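Local coordinates for protein projannalysin (Methanocaldococcus jannaschii, PDB 4JIX) that is the zymogen of jannalysin, a small soluble zinc metallopeptidase of the minigluzincin type that, once activated, probably hydrolyses peptide bonds, at residues Ala41-Lys46 against His71-Phe76; Leu65-Leu70 against Asn93-Asn98. The protein carries 1 engineered substitution. All blocks are in the same frame, centred on the assembly; numbering follows the deposited sequence.

How the contacts relate
After helix 12-22 and strand 30-34, the chain lays down strand 41-44, then strand 49-53 and helix 54-59, before entering helix 62-78. Contact 1 closes this first loop by bringing 71-76, the zinc-binding part of the helix, back against the strand. Contact 2 starts earlier on the same helix, at 65-70, and closes a second loop through helix 85-91 to the turn at 93-98. Because 65-70 lies between the two segments of contact 1, the contacts cross rather than nest. Helix 62-78 is thus shared, tied to the sheet by one contact and to the start of helix 97-111 by the other. The two meet where Ala41 CB packs 3.4 Å from Ile68 CG2.

Contact 1: Ala41-Lys46 against His71-Phe76; sequences ASFSFK and HELIHF. With ZN (zinc ion), chain C; SO4 (sulfate ion), chain E.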
# COMPACT_ATOMS: atom_id res chain seq x y z
N ALA A 41 1.59 -9.14 -1.60
CA ALA A 41 2.13 -9.99 -2.66
C ALA A 41 3.58 -10.36 -2.41
O ALA A 41 4.34 -9.60 -1.81
CB ALA A 41 1.99 -9.32 -4.02
N SER A 42 3.97 -11.54 -2.89
CA SER A 42 5.35 -12.02 -2.78
C SER A 42 5.61 -13.02 -3.90
O SER A 42 4.69 -13.49 -4.57
CB SER A 42 5.62 -12.65 -1.42
OG SER A 42 4.79 -13.78 -1.22
N PHE A 43 6.87 -13.34 -4.11
CA PHE A 43 7.29 -14.31 -5.10
C PHE A 43 8.40 -15.13 -4.50
O PHE A 43 9.39 -14.57 -4.02
CB PHE A 43 7.73 -13.65 -6.41
CG PHE A 43 8.03 -14.68 -7.47
CD1 PHE A 43 7.00 -15.24 -8.22
CD2 PHE A 43 9.32 -15.17 -7.65
CE1 PHE A 43 7.26 -16.24 -9.16
CE2 PHE A 43 9.58 -16.18 -8.58
CZ PHE A 43 8.55 -16.71 -9.32
N SER A 44 8.26 -16.46 -4.56
CA SER A 44 9.29 -17.34 -4.05
C SER A 44 10.05 -17.95 -5.22
O SER A 44 9.46 -18.66 -6.01
CB SER A 44 8.68 -18.42 -3.16
OG SER A 44 9.61 -19.49 -2.98
N PHE A 45 11.36 -17.68 -5.32
CA PHE A 45 12.21 -18.28 -6.37
C PHE A 45 12.40 -19.78 -6.13
O PHE A 45 12.57 -20.54 -7.08
CB PHE A 45 13.60 -17.62 -6.42
CG PHE A 45 13.62 -16.31 -7.17
CD1 PHE A 45 13.36 -15.11 -6.51
CD2 PHE A 45 13.89 -16.27 -8.54
CE1 PHE A 45 13.36 -13.89 -7.21
CE2 PHE A 45 13.91 -15.06 -9.23
CZ PHE A 45 13.65 -13.87 -8.57
N LYS A 46 12.36 -20.20 -4.85
CA LYS A 46 12.54 -21.60 -4.44
C LYS A 46 11.41 -22.49 -5.01
O LYS A 46 11.71 -23.53 -5.60
CB LYS A 46 12.60 -21.69 -2.90
CG LYS A 46 12.91 -23.09 -2.35
CD LYS A 46 12.87 -23.08 -0.83
CE LYS A 46 13.12 -24.46 -0.27
NZ LYS A 46 13.15 -24.44 1.22
N HIS A 71 5.22 -6.15 -10.72
CA HIS A 71 6.38 -5.97 -9.83
C HIS A 71 7.03 -7.34 -9.52
O HIS A 71 8.23 -7.49 -9.69
CB HIS A 71 5.98 -5.26 -8.51
CG HIS A 71 7.16 -5.00 -7.61
ND1 HIS A 71 7.79 -3.77 -7.59
CD2 HIS A 71 7.81 -5.84 -6.77
CE1 HIS A 71 8.78 -3.88 -6.71
NE2 HIS A 71 8.85 -5.12 -6.21
N GLU A 72 6.24 -8.31 -9.05
CA GLU A 72 6.78 -9.63 -8.68
C GLU A 72 7.40 -10.37 -9.86
O GLU A 72 8.40 -11.08 -9.69
CB GLU A 72 5.69 -10.53 -8.09
CG GLU A 72 4.85 -9.89 -7.00
CD GLU A 72 5.64 -9.42 -5.80
OE1 GLU A 72 6.78 -9.89 -5.60
OE2 GLU A 72 5.12 -8.53 -5.09
N LEU A 73 6.75 -10.27 -11.03
CA LEU A 73 7.18 -11.03 -12.19
C LEU A 73 8.38 -10.39 -12.87
O LEU A 73 9.15 -11.13 -13.47
CB LEU A 73 6.00 -11.30 -13.15
CG LEU A 73 4.91 -12.25 -12.57
CD1 LEU A 73 3.83 -12.54 -13.60
CD2 LEU A 73 5.50 -13.59 -12.06
N ILE A 74 8.62 -9.07 -12.69
CA ILE A 74 9.85 -8.44 -13.19
C ILE A 74 11.04 -9.07 -12.42
O ILE A 74 12.00 -9.50 -13.06
CB ILE A 74 9.84 -6.89 -13.11
CG1 ILE A 74 8.87 -6.31 -14.17
CG2 ILE A 74 11.27 -6.30 -13.32
CD1 ILE A 74 8.54 -4.84 -13.95
N HIS A 75 10.91 -9.22 -11.08
CA HIS A 75 11.94 -9.88 -10.25
C HIS A 75 12.24 -11.28 -10.80
O HIS A 75 13.41 -11.64 -10.94
CB HIS A 75 11.48 -10.01 -8.78
CG HIS A 75 11.55 -8.76 -7.98
ND1 HIS A 75 12.75 -8.10 -7.77
CD2 HIS A 75 10.57 -8.10 -7.33
CE1 HIS A 75 12.46 -7.07 -7.00
NE2 HIS A 75 11.16 -7.02 -6.71
N PHE A 76 11.19 -12.05 -11.11
CA PHE A 76 11.35 -13.40 -11.63
C PHE A 76 12.06 -13.36 -12.99
O PHE A 76 12.99 -14.15 -13.21
CB PHE A 76 10.00 -14.13 -11.73
CG PHE A 76 10.08 -15.56 -12.22
CD1 PHE A 76 9.16 -16.06 -13.14
CD2 PHE A 76 11.05 -16.43 -11.71
CE1 PHE A 76 9.22 -17.39 -13.56
CE2 PHE A 76 11.11 -17.77 -12.13
CZ PHE A 76 10.20 -18.23 -13.06
ZN ZN C . 10.40 -5.91 -5.06
S SO4 E . 8.13 -21.19 -0.21
O1 SO4 E . 7.22 -21.24 -1.36
O2 SO4 E . 9.50 -20.99 -0.67
O3 SO4 E . 7.74 -20.08 0.65
O4 SO4 E . 8.04 -22.44 0.54
O HOH W 1 9.63 -4.83 -3.33
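Phe43 and Phe76 meet ring against ring. Phe43 CG lies anti to the backbone N (chi1 -174°), where the ring can reach the helix, and Phe43 CZ lies over one face of the Phe76 ring, 3.5 Å from Phe76 CG. The planes are inclined by 36°, and Phe76 CB adds a CH-pi contact, 4.1 Å from the centroid of the Phe43 ring. A long flat side chain suits this place by spanning the distance from strand to helix. Phe45 adds a third ring, its CE2 4.0 Å from Phe76 CD2 and the edge at its CZ 3.3 Å from His75 O.

Glu72, bent at chi2, packs its carboxylate on the strand by van der Waals contact, OE2 3.4 Å from Ala41 CB and OE1 3.8 Å from Phe43 N without a hydrogen bond. Ala41 brings only a methyl, so the carboxylate can come close.

The same helix turns carry the metal ligands. His71 NE2 and His75 NE2 each bind zinc at 2.1 Å, joined by His83 and a water at 2.2 Å from the zinc ion. Zinc at NE2 and Ser80 O at ND1 together hold the His75 ring in its rotation. With Glu72, the two helix histidines match the HExxH motif of zinc peptidases.

Edge strand 41-44, paired with 49-53, and helical segment 71-76 run nearly parallel, their axes 18° apart; on helix 62-78, Leu73 reaches helix 12-22 and Ile74 helix 85-91.

Contact 2: Leu65-Leu70 against Asn93-Asn98; sequences LHYIIL and NYFSKN
Leu70 reaches out from the helix to set both methyls on Tyr94, one of which also meets Phe95. CD1 sits over the centre of the Tyr94 ring, 3.7 Å from its centroid and only 7° off the normal, a nearly ideal CH-pi contact. CD2 touches Tyr94 CG at 3.7 Å and also meets the edge of the Phe95 ring, 3.7 Å from Phe95 CE2. A branched leucine suits this place because one methyl can cover a face while the other touches both Tyr94 and Phe95.

Phe95 points at the helix with CG anti to its carbonyl carbon (chi1 -54°). Its CE2 comes 3.8 Å from Tyr67 CD1, close to the plane of the tyrosine ring, and the planes stand at 49°, neither stacked nor perpendicular. Phe95 CZ meets the rim of the imidazole, 4.0 Å from His66 ND1, with each ring's edge turned to the other.

The tyrosine hydroxyls bond elsewhere, Tyr67 OH to Glu104 and Tyr94 OH to Ser22. An alanine in place of Tyr94 would probably leave Leu70 CD1 without its aromatic cover and Ser22 without this hydroxyl partner.

Ser96 caps the start of helix 97-111, and Phe95 and Tyr67 both pack on its Cys100 and Ile103. This packing joins the loop before helix 97-111 to the part of helix 62-78 just ahead of its HExxH residues, within the small alpha/beta scaffold of a minigluzincin.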
# COMPACT_ATOMS: atom_id res chain seq x y z
N LEU A 65 -4.00 -4.45 -9.38
CA LEU A 65 -3.60 -5.87 -9.41
C LEU A 65 -2.52 -6.12 -10.46
O LEU A 65 -1.58 -6.86 -10.19
CB LEU A 65 -4.81 -6.79 -9.68
CG LEU A 65 -5.88 -6.82 -8.58
CD1 LEU A 65 -7.09 -7.63 -9.02
CD2 LEU A 65 -5.32 -7.36 -7.24
N HIS A 66 -2.66 -5.51 -11.66
CA HIS A 66 -1.70 -5.63 -12.76
C HIS A 66 -0.31 -5.11 -12.32
O HIS A 66 0.69 -5.77 -12.57
CB HIS A 66 -2.20 -4.84 -13.99
CG HIS A 66 -1.18 -4.75 -15.09
ND1 HIS A 66 -0.28 -3.70 -15.16
CD2 HIS A 66 -0.95 -5.58 -16.13
CE1 HIS A 66 0.46 -3.92 -16.23
NE2 HIS A 66 0.10 -5.05 -16.85
N TYR A 67 -0.28 -3.93 -11.68
CA TYR A 67 0.96 -3.30 -11.22
C TYR A 67 1.70 -4.17 -10.18
O TYR A 67 2.93 -4.28 -10.24
CB TYR A 67 0.68 -1.91 -10.61
CG TYR A 67 1.95 -1.15 -10.27
CD1 TYR A 67 2.58 -0.36 -11.23
CD2 TYR A 67 2.54 -1.25 -9.01
CE1 TYR A 67 3.77 0.31 -10.94
CE2 TYR A 67 3.72 -0.58 -8.71
CZ TYR A 67 4.33 0.21 -9.68
OH TYR A 67 5.51 0.86 -9.40
N ILE A 68 0.94 -4.73 -9.22
CA ILE A 68 1.44 -5.57 -8.12
C ILE A 68 2.06 -6.85 -8.70
O ILE A 68 3.18 -7.21 -8.33
CB ILE A 68 0.27 -5.87 -7.12
CG1 ILE A 68 -0.09 -4.63 -6.27
CG2 ILE A 68 0.58 -7.08 -6.23
CD1 ILE A 68 -1.55 -4.74 -5.60
N ILE A 69 1.32 -7.54 -9.60
CA ILE A 69 1.78 -8.78 -10.23
C ILE A 69 2.99 -8.48 -11.12
O ILE A 69 3.95 -9.26 -11.10
CB ILE A 69 0.63 -9.48 -11.02
CG1 ILE A 69 -0.50 -9.94 -10.06
CG2 ILE A 69 1.16 -10.66 -11.86
CD1 ILE A 69 -1.88 -10.17 -10.76
N LEU A 70 2.95 -7.37 -11.89
CA LEU A 70 4.06 -6.93 -12.74
C LEU A 70 5.33 -6.76 -11.91
O LEU A 70 6.39 -7.21 -12.34
CB LEU A 70 3.73 -5.60 -13.45
CG LEU A 70 4.80 -5.00 -14.39
CD1 LEU A 70 5.05 -5.88 -15.65
CD2 LEU A 70 4.43 -3.57 -14.81
N ASN A 93 9.21 -0.06 -19.54
CA ASN A 93 8.52 -0.47 -20.76
C ASN A 93 7.00 -0.44 -20.53
O ASN A 93 6.23 -0.55 -21.47
CB ASN A 93 8.97 -1.88 -21.20
CG ASN A 93 10.39 -1.96 -21.70
OD1 ASN A 93 10.91 -1.06 -22.36
ND2 ASN A 93 11.04 -3.08 -21.44
N TYR A 94 6.59 -0.29 -19.26
CA TYR A 94 5.19 -0.27 -18.86
C TYR A 94 4.76 1.08 -18.32
O TYR A 94 3.69 1.55 -18.68
CB TYR A 94 4.93 -1.35 -17.78
CG TYR A 94 5.16 -2.75 -18.31
CD1 TYR A 94 4.11 -3.48 -18.87
CD2 TYR A 94 6.43 -3.32 -18.31
CE1 TYR A 94 4.32 -4.76 -19.40
CE2 TYR A 94 6.66 -4.58 -18.86
CZ TYR A 94 5.60 -5.30 -19.39
OH TYR A 94 5.82 -6.55 -19.91
N PHE A 95 5.56 1.66 -17.40
CA PHE A 95 5.21 2.91 -16.74
C PHE A 95 6.40 3.81 -16.47
O PHE A 95 7.46 3.33 -16.05
CB PHE A 95 4.54 2.62 -15.37
CG PHE A 95 3.34 1.70 -15.41
CD1 PHE A 95 2.11 2.16 -15.89
CD2 PHE A 95 3.43 0.39 -14.95
CE1 PHE A 95 1.01 1.30 -15.95
CE2 PHE A 95 2.33 -0.47 -15.01
CZ PHE A 95 1.12 -0.01 -15.52
N SER A 96 6.20 5.12 -16.63
CA SER A 96 7.17 6.15 -16.26
C SER A 96 7.25 6.21 -14.73
O SER A 96 6.39 5.63 -14.05
CB SER A 96 6.75 7.50 -16.83
OG SER A 96 5.60 7.95 -16.13
N LYS A 97 8.27 6.90 -14.19
CA LYS A 97 8.43 7.05 -12.74
C LYS A 97 7.18 7.73 -12.14
O LYS A 97 6.69 7.26 -11.12
CB LYS A 97 9.73 7.84 -12.41
CG LYS A 97 9.90 8.24 -10.92
CD LYS A 97 9.99 7.05 -9.95
CE LYS A 97 10.32 7.48 -8.54
NZ LYS A 97 10.37 6.32 -7.60
N ASN A 98 6.66 8.78 -12.79
CA ASN A 98 5.47 9.51 -12.34
C ASN A 98 4.23 8.61 -12.28
O ASN A 98 3.51 8.67 -11.29
CB ASN A 98 5.20 10.73 -13.22
CG ASN A 98 6.21 11.85 -13.00
OD1 ASN A 98 6.94 11.89 -12.00
ND2 ASN A 98 6.27 12.78 -13.93